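Local atomic coordinates of L-talarate/Galactarate Dehydratase (Salmonella typhimurium, PDB entry 2PP0), a protein that catalyses the magnesium-dependent dehydration of L-talarate and galactarate to 5-keto-4-deoxy-D-glucarate, and also epimerises L-talarate to galactarate. Residues 30-35 with 64-69. Sequence-based numbering, arbitrary orientation.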
loop_
_atom_site.group_PDB
_atom_site.type_symbol
_atom_site.label_atom_id
_atom_site.label_comp_id
_atom_site.label_asym_id
_atom_site.label_seq_id
_atom_site.Cartn_x
_atom_site.Cartn_y
_atom_site.Cartn_z
ATOM N N TRP B 30 1.008 -26.263 -5.451
ATOM C CA TRP B 30 0.980 -27.084 -4.246
ATOM C C TRP B 30 0.834 -26.243 -2.984
ATOM O O TRP B 30 1.437 -25.175 -2.868
ATOM C CB TRP B 30 2.276 -27.888 -4.155
ATOM C CG TRP B 30 2.362 -28.824 -2.994
ATOM C CD1 TRP B 30 1.823 -30.076 -2.907
ATOM C CD2 TRP B 30 3.078 -28.610 -1.769
ATOM N NE1 TRP B 30 2.164 -30.655 -1.710
ATOM C CE2 TRP B 30 2.934 -29.778 -0.993
ATOM C CE3 TRP B 30 3.830 -27.544 -1.256
ATOM C CZ2 TRP B 30 3.516 -29.915 0.271
ATOM C CZ3 TRP B 30 4.409 -27.681 0.003
ATOM C CH2 TRP B 30 4.247 -28.859 0.751
ATOM N N VAL B 31 0.039 -26.746 -2.040
ATOM C CA VAL B 31 -0.192 -26.067 -0.770
ATOM C C VAL B 31 -0.271 -27.083 0.359
ATOM O O VAL B 31 -0.911 -28.123 0.213
ATOM C CB VAL B 31 -1.530 -25.298 -0.754
ATOM C CG1 VAL B 31 -1.642 -24.505 0.543
ATOM C CG2 VAL B 31 -1.644 -24.396 -1.955
ATOM N N LYS B 32 0.374 -26.780 1.481
ATOM C CA LYS B 32 0.332 -27.658 2.644
ATOM C C LYS B 32 -0.048 -26.866 3.887
ATOM O O LYS B 32 0.604 -25.879 4.229
ATOM C CB LYS B 32 1.680 -28.329 2.899
ATOM C CG LYS B 32 1.650 -29.255 4.108
ATOM C CD LYS B 32 3.010 -29.862 4.388
ATOM C CE LYS B 32 2.949 -30.774 5.596
ATOM N NZ LYS B 32 4.294 -31.267 5.968
ATOM N N LEU B 33 -1.105 -27.306 4.563
ATOM C CA LEU B 33 -1.559 -26.641 5.777
ATOM C C LEU B 33 -1.262 -27.535 6.967
ATOM O O LEU B 33 -1.368 -28.760 6.875
ATOM C CB LEU B 33 -3.063 -26.368 5.703
ATOM C CG LEU B 33 -3.566 -25.583 4.487
ATOM C CD1 LEU B 33 -5.079 -25.454 4.561
ATOM C CD2 LEU B 33 -2.913 -24.205 4.441
ATOM N N SER B 34 -0.879 -26.926 8.081
ATOM C CA SER B 34 -0.573 -27.678 9.286
ATOM C C SER B 34 -1.181 -27.032 10.522
ATOM O O SER B 34 -1.272 -25.804 10.614
ATOM C CB SER B 34 0.944 -27.781 9.487
ATOM O OG SER B 34 1.565 -28.492 8.430
ATOM N N LEU B 35 -1.620 -27.870 11.457
ATOM C CA LEU B 35 -2.163 -27.395 12.720
ATOM C C LEU B 35 -1.238 -27.976 13.771
ATOM O O LEU B 35 -1.180 -29.194 13.954
ATOM C CB LEU B 35 -3.589 -27.900 12.961
ATOM C CG LEU B 35 -4.110 -27.571 14.369
ATOM C CD1 LEU B 35 -4.053 -26.063 14.592
ATOM C CD2 LEU B 35 -5.544 -28.093 14.549
ATOM N N ILE B 64 -0.111 -23.282 10.020
ATOM C CA ILE B 64 0.921 -22.967 9.042
ATOM C C ILE B 64 0.491 -23.261 7.618
ATOM O O ILE B 64 -0.214 -24.236 7.356
ATOM C CB ILE B 64 2.193 -23.796 9.328
ATOM C CG1 ILE B 64 2.577 -23.656 10.794
ATOM C CG2 ILE B 64 3.343 -23.338 8.439
ATOM C CD1 ILE B 64 3.633 -24.650 11.237
ATOM N N ALA B 65 0.916 -22.405 6.695
ATOM C CA ALA B 65 0.625 -22.605 5.284
ATOM C C ALA B 65 1.950 -22.585 4.530
ATOM O O ALA B 65 2.817 -21.748 4.794
ATOM C CB ALA B 65 -0.291 -21.509 4.755
ATOM N N GLU B 66 2.109 -23.528 3.609
ATOM C CA GLU B 66 3.311 -23.617 2.787
ATOM C C GLU B 66 2.796 -23.684 1.358
ATOM O O GLU B 66 1.931 -24.503 1.046
ATOM C CB GLU B 66 4.103 -24.874 3.138
ATOM C CG GLU B 66 4.585 -24.903 4.577
ATOM C CD GLU B 66 5.190 -26.237 4.962
ATOM O OE1 GLU B 66 6.256 -26.587 4.410
ATOM O OE2 GLU B 66 4.596 -26.942 5.810
ATOM N N ILE B 67 3.305 -22.797 0.506
ATOM C CA ILE B 67 2.880 -22.719 -0.886
ATOM C C ILE B 67 4.091 -22.817 -1.816
ATOM O O ILE B 67 5.124 -22.199 -1.562
ATOM C CB ILE B 67 2.158 -21.367 -1.164
ATOM C CG1 ILE B 67 0.996 -21.176 -0.182
ATOM C CG2 ILE B 67 1.643 -21.323 -2.601
ATOM C CD1 ILE B 67 0.286 -19.819 -0.323
ATOM N N ARG B 68 3.962 -23.606 -2.878
ATOM C CA ARG B 68 5.038 -23.765 -3.853
ATOM C C ARG B 68 4.498 -23.480 -5.243
ATOM O O ARG B 68 3.406 -23.923 -5.597
ATOM C CB ARG B 68 5.635 -25.177 -3.773
ATOM C CG ARG B 68 6.596 -25.319 -2.607
ATOM C CD ARG B 68 7.058 -26.748 -2.362
ATOM N NE ARG B 68 7.923 -26.795 -1.185
ATOM C CZ ARG B 68 9.167 -26.317 -1.146
ATOM N NH1 ARG B 68 9.710 -25.764 -2.225
ATOM N NH2 ARG B 68 9.861 -26.365 -0.016
ATOM N N SER B 69 5.260 -22.724 -6.025
ATOM C CA SER B 69 4.836 -22.357 -7.373
ATOM C C SER B 69 5.497 -23.196 -8.467
ATOM O O SER B 69 6.522 -23.845 -8.252
ATOM C CB SER B 69 5.146 -20.882 -7.632
ATOM O OG SER B 69 6.549 -20.681 -7.696
HETATM O O HOH W 1 2.109 -26.485 6.681
#
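Arg68 and Trp30 form a hydrogen-bonded pair of antiparallel neighbours, and their side chains run side by side on the sheet face they share with Lys32, Glu66, Ser34 and Ile64. Followed outward, Arg68 CB lies 3.9 Å from Trp30 CE3, CG keeps to the same ring atom, and CD makes the closest approach, 3.5 Å from Trp30 CE3. NE then passes to Trp30 CZ3 at 3.8 Å, an atom near the guanidinium plane at its edge. CZ, NH1 and NH2 continue past the ring, leaving the contact to CB, CG, CD and NE. The two planes are 42° apart, evidence for methylenes packed obliquely on the benzo ring rather than a stacked guanidinium. Trp30 CG stands anti to its backbone N (chi1 -177°), beside the carbonyl carbon; NE1 is hydrogen-bonded to Glu393 OE1.

Lys32 and Glu66 also lie alongside each other, yet Lys32 NZ stays 4.3 Å from Glu66 OE2, beyond a salt bridge; that carboxylate is instead paired with Arg385. A water is hydrogen-bonded to Glu66 OE2 (water O to OE2 2.7 Å), Lys32 O and Ser34 OG. The backbone ladder is regular from Arg68 N to Trp30 O (168° at the hydrogen) through Ile64 N to Ser34 O, and weakens at Trp30 N to Arg68 O, 3.4 Å. On the other face, Leu33 CD2 meets Ala65 CB at 3.8 Å, against helices 86-96 and 127-146.

In this central strand pair of the enolase-superfamily N-terminal capping domain, one face is apolar; the other combines methylene-on-indole packing with a water-bridged carboxylate, whose charge Arg385 would help to balance.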